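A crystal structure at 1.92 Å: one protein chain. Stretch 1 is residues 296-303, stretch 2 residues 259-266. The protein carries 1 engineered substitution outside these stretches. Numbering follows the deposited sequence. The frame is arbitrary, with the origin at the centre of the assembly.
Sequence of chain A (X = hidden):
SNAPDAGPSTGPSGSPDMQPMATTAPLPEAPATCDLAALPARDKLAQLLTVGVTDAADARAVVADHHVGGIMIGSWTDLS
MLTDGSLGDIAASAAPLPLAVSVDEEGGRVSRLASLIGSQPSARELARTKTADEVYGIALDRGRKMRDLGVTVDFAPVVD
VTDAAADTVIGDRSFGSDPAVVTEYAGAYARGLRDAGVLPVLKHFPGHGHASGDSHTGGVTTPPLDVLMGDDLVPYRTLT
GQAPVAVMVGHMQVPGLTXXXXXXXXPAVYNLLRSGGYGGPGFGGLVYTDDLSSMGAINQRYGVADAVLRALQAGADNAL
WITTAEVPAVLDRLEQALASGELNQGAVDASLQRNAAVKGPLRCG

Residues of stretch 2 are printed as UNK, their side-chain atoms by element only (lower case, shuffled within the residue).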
# COMPACT_ATOMS: atom_id res chain seq x y z
N GLY A 296 -7.88 12.00 -7.73
CA GLY A 296 -9.20 12.49 -8.09
C GLY A 296 -10.34 11.50 -7.93
O GLY A 296 -11.48 11.91 -7.67
N ALA A 297 -10.06 10.20 -8.08
CA ALA A 297 -11.11 9.19 -7.92
C ALA A 297 -11.71 9.25 -6.51
O ALA A 297 -12.87 8.90 -6.30
CB ALA A 297 -10.57 7.78 -8.21
N ILE A 298 -10.89 9.68 -5.56
CA ILE A 298 -11.33 9.85 -4.18
C ILE A 298 -11.69 11.31 -3.86
O ILE A 298 -12.79 11.60 -3.38
CB ILE A 298 -10.25 9.40 -3.17
CG1 ILE A 298 -9.90 7.94 -3.39
CG2 ILE A 298 -10.75 9.61 -1.73
CD1 ILE A 298 -11.11 7.00 -3.26
N ASN A 299 -10.76 12.22 -4.14
CA ASN A 299 -10.88 13.56 -3.57
C ASN A 299 -11.99 14.41 -4.17
O ASN A 299 -12.41 15.42 -3.59
CB ASN A 299 -9.51 14.29 -3.48
CG ASN A 299 -9.00 14.80 -4.82
OD1 ASN A 299 -9.76 15.05 -5.74
ND2 ASN A 299 -7.69 15.00 -4.90
N GLN A 300 -12.51 13.98 -5.32
CA GLN A 300 -13.63 14.67 -5.93
C GLN A 300 -14.94 14.33 -5.24
O GLN A 300 -15.97 14.97 -5.48
CB GLN A 300 -13.74 14.33 -7.42
CG GLN A 300 -12.65 14.96 -8.27
CD GLN A 300 -12.60 14.36 -9.66
OE1 GLN A 300 -13.50 13.63 -10.07
NE2 GLN A 300 -11.53 14.66 -10.39
N ARG A 301 -14.91 13.32 -4.38
CA ARG A 301 -16.12 12.88 -3.70
C ARG A 301 -16.01 13.02 -2.18
O ARG A 301 -17.00 13.28 -1.50
CB ARG A 301 -16.45 11.43 -4.11
CG ARG A 301 -16.59 11.27 -5.62
CD ARG A 301 -16.69 9.82 -6.06
NE ARG A 301 -17.85 9.14 -5.49
CZ ARG A 301 -18.29 7.95 -5.88
NH1 ARG A 301 -17.67 7.29 -6.85
NH2 ARG A 301 -19.35 7.41 -5.29
N TYR A 302 -14.80 12.85 -1.65
CA TYR A 302 -14.59 12.83 -0.21
C TYR A 302 -13.33 13.58 0.19
O TYR A 302 -12.29 13.43 -0.45
CB TYR A 302 -14.47 11.38 0.29
CG TYR A 302 -15.56 10.47 -0.24
CD1 TYR A 302 -16.86 10.57 0.21
CD2 TYR A 302 -15.27 9.51 -1.20
CE1 TYR A 302 -17.86 9.74 -0.28
CE2 TYR A 302 -16.26 8.67 -1.70
CZ TYR A 302 -17.55 8.79 -1.24
OH TYR A 302 -18.53 7.96 -1.73
N GLY A 303 -13.43 14.37 1.27
CA GLY A 303 -12.25 15.00 1.87
C GLY A 303 -11.42 13.94 2.56
O GLY A 303 -11.87 12.80 2.71
N UNK A 259 -20.29 -1.34 -7.23
CA UNK A 259 -21.24 -0.39 -7.79
C UNK A 259 -20.54 0.89 -8.20
O UNK A 259 -19.61 0.86 -9.01
N UNK A 260 -20.95 2.01 -7.63
CA UNK A 260 -20.33 3.29 -7.96
C UNK A 260 -19.33 3.75 -6.90
O UNK A 260 -18.81 4.86 -6.96
o UNK A 260 -22.25 4.56 -7.10
c UNK A 260 -21.41 4.37 -8.22
N UNK A 261 -19.05 2.88 -5.93
CA UNK A 261 -18.08 3.21 -4.89
C UNK A 261 -16.68 2.86 -5.36
O UNK A 261 -16.48 1.82 -6.00
o UNK A 261 -20.09 4.02 -3.11
c UNK A 261 -19.67 2.87 -2.94
o UNK A 261 -20.26 2.03 -2.23
c UNK A 261 -18.37 2.44 -3.60
N UNK A 262 -15.70 3.71 -5.03
CA UNK A 262 -14.31 3.31 -5.29
C UNK A 262 -14.01 2.03 -4.53
O UNK A 262 -14.51 1.85 -3.42
c UNK A 262 -14.47 5.65 -4.75
c UNK A 262 -13.51 4.48 -4.72
c UNK A 262 -15.80 5.04 -4.40
N UNK A 263 -13.20 1.14 -5.10
CA UNK A 263 -13.04 -0.18 -4.49
C UNK A 263 -12.45 -0.07 -3.07
O UNK A 263 -12.86 -0.79 -2.17
c UNK A 263 -12.20 -1.10 -5.38
N UNK A 264 -11.52 0.86 -2.89
CA UNK A 264 -10.90 1.12 -1.59
C UNK A 264 -11.89 1.50 -0.48
O UNK A 264 -11.58 1.37 0.72
o UNK A 264 -10.44 3.36 -2.36
c UNK A 264 -9.86 2.23 -1.73
N UNK A 265 -13.07 1.98 -0.87
CA UNK A 265 -14.07 2.46 0.09
C UNK A 265 -15.32 1.58 0.15
O UNK A 265 -16.35 1.98 0.70
c UNK A 265 -12.34 4.90 0.71
c UNK A 265 -13.36 4.93 -0.42
c UNK A 265 -13.96 6.34 -0.56
c UNK A 265 -14.48 3.91 -0.23
N UNK A 266 -15.24 0.38 -0.42
CA UNK A 266 -16.41 -0.49 -0.50
C UNK A 266 -16.17 -1.76 0.33
O UNK A 266 -15.16 -2.45 0.15
o UNK A 266 -17.59 -1.91 -2.12
c UNK A 266 -16.69 -0.83 -1.97
O HOH W 1 -18.14 5.39 -1.83

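Position 259 has backbone atoms alone, and its phi of 62° with psi of -121° lies in a region that favours a residue without a CB. It is glycine, G259, and it makes no contact with stretch 1.

Position 260 carries one carbon followed by one oxygen, unbranched, and its backbone O takes hydrogen bonds from the R301 guanidinium. The side chain identifies serine, S260, with chi1 at 59° (p). R301 NH1 donates to S260 O at 2.7 Å with an N-H...O angle of 156°, while R301 NH2 reaches S260 O at 3.1 Å and 133°, a weak bond. The carbonyl lies at the edge of the guanidinium, near its plane, where the N-H groups point.

At position 261 there are two side-chain carbons, the second bonded to two oxygens: a short carboxylate near the R301 guanidinium, hence aspartate, D261. R301 NH2 stands 4.1 Å from D261 OD1, so the opposite charges are near each other but beyond salt-bridge range. A water links this side chain to Y302, lying 2.7 Å from D261 OD1, to which it donates a weak hydrogen bond, and 2.6 Å from Y302 OH.

Three carbons at position 262 close a ring onto the backbone N and lie against the R301 guanidinium and I298 CD1; the ring is diagnostic of proline. P262 places CD over one face of the R301 guanidinium, 3.8 Å from R301 NH1, and its CB packs 3.8 Å from I298 CD1. Its CG is 3.9 Å from A297 O.

Position 263 has a single side-chain carbon, out of reach of stretch 1, and is alanine, A263.

One carbon then one oxygen at position 264, the oxygen near I298 CD1, again give serine. S264 OG approaches I298 CD1 at 3.8 Å and is hydrogen-bonded elsewhere in the structure.

Position 265 shows four carbons forked at the second, with a branch end against Y302 and I298; the fork is the pattern of leucine. L265 CD1 lies 3.5 Å from Y302 CE2 and 4.0 Å from I298 CD1. L265 N bonds to P262 O at 2.9 Å, which helps fix the turn.

Position 266, with one carbon and one oxygen, does not touch stretch 1. It is serine, S266, and its side chain caps a backbone N just past the stretch.

The contact combines apolar packing with hydrogen bonds from R301 to a backbone carbonyl, one of them weak. I298 points its CA-to-CB bond sideways, yet its end comes nearer and meets P262 and L265, with Y302 also against L265. Beside this apolar patch, R301 directs its N-H groups to S260 O while P262 covers one guanidinium face. The two stretches together bury 299 Å².

Stretch 2, residues 259-266: GSDPASLS
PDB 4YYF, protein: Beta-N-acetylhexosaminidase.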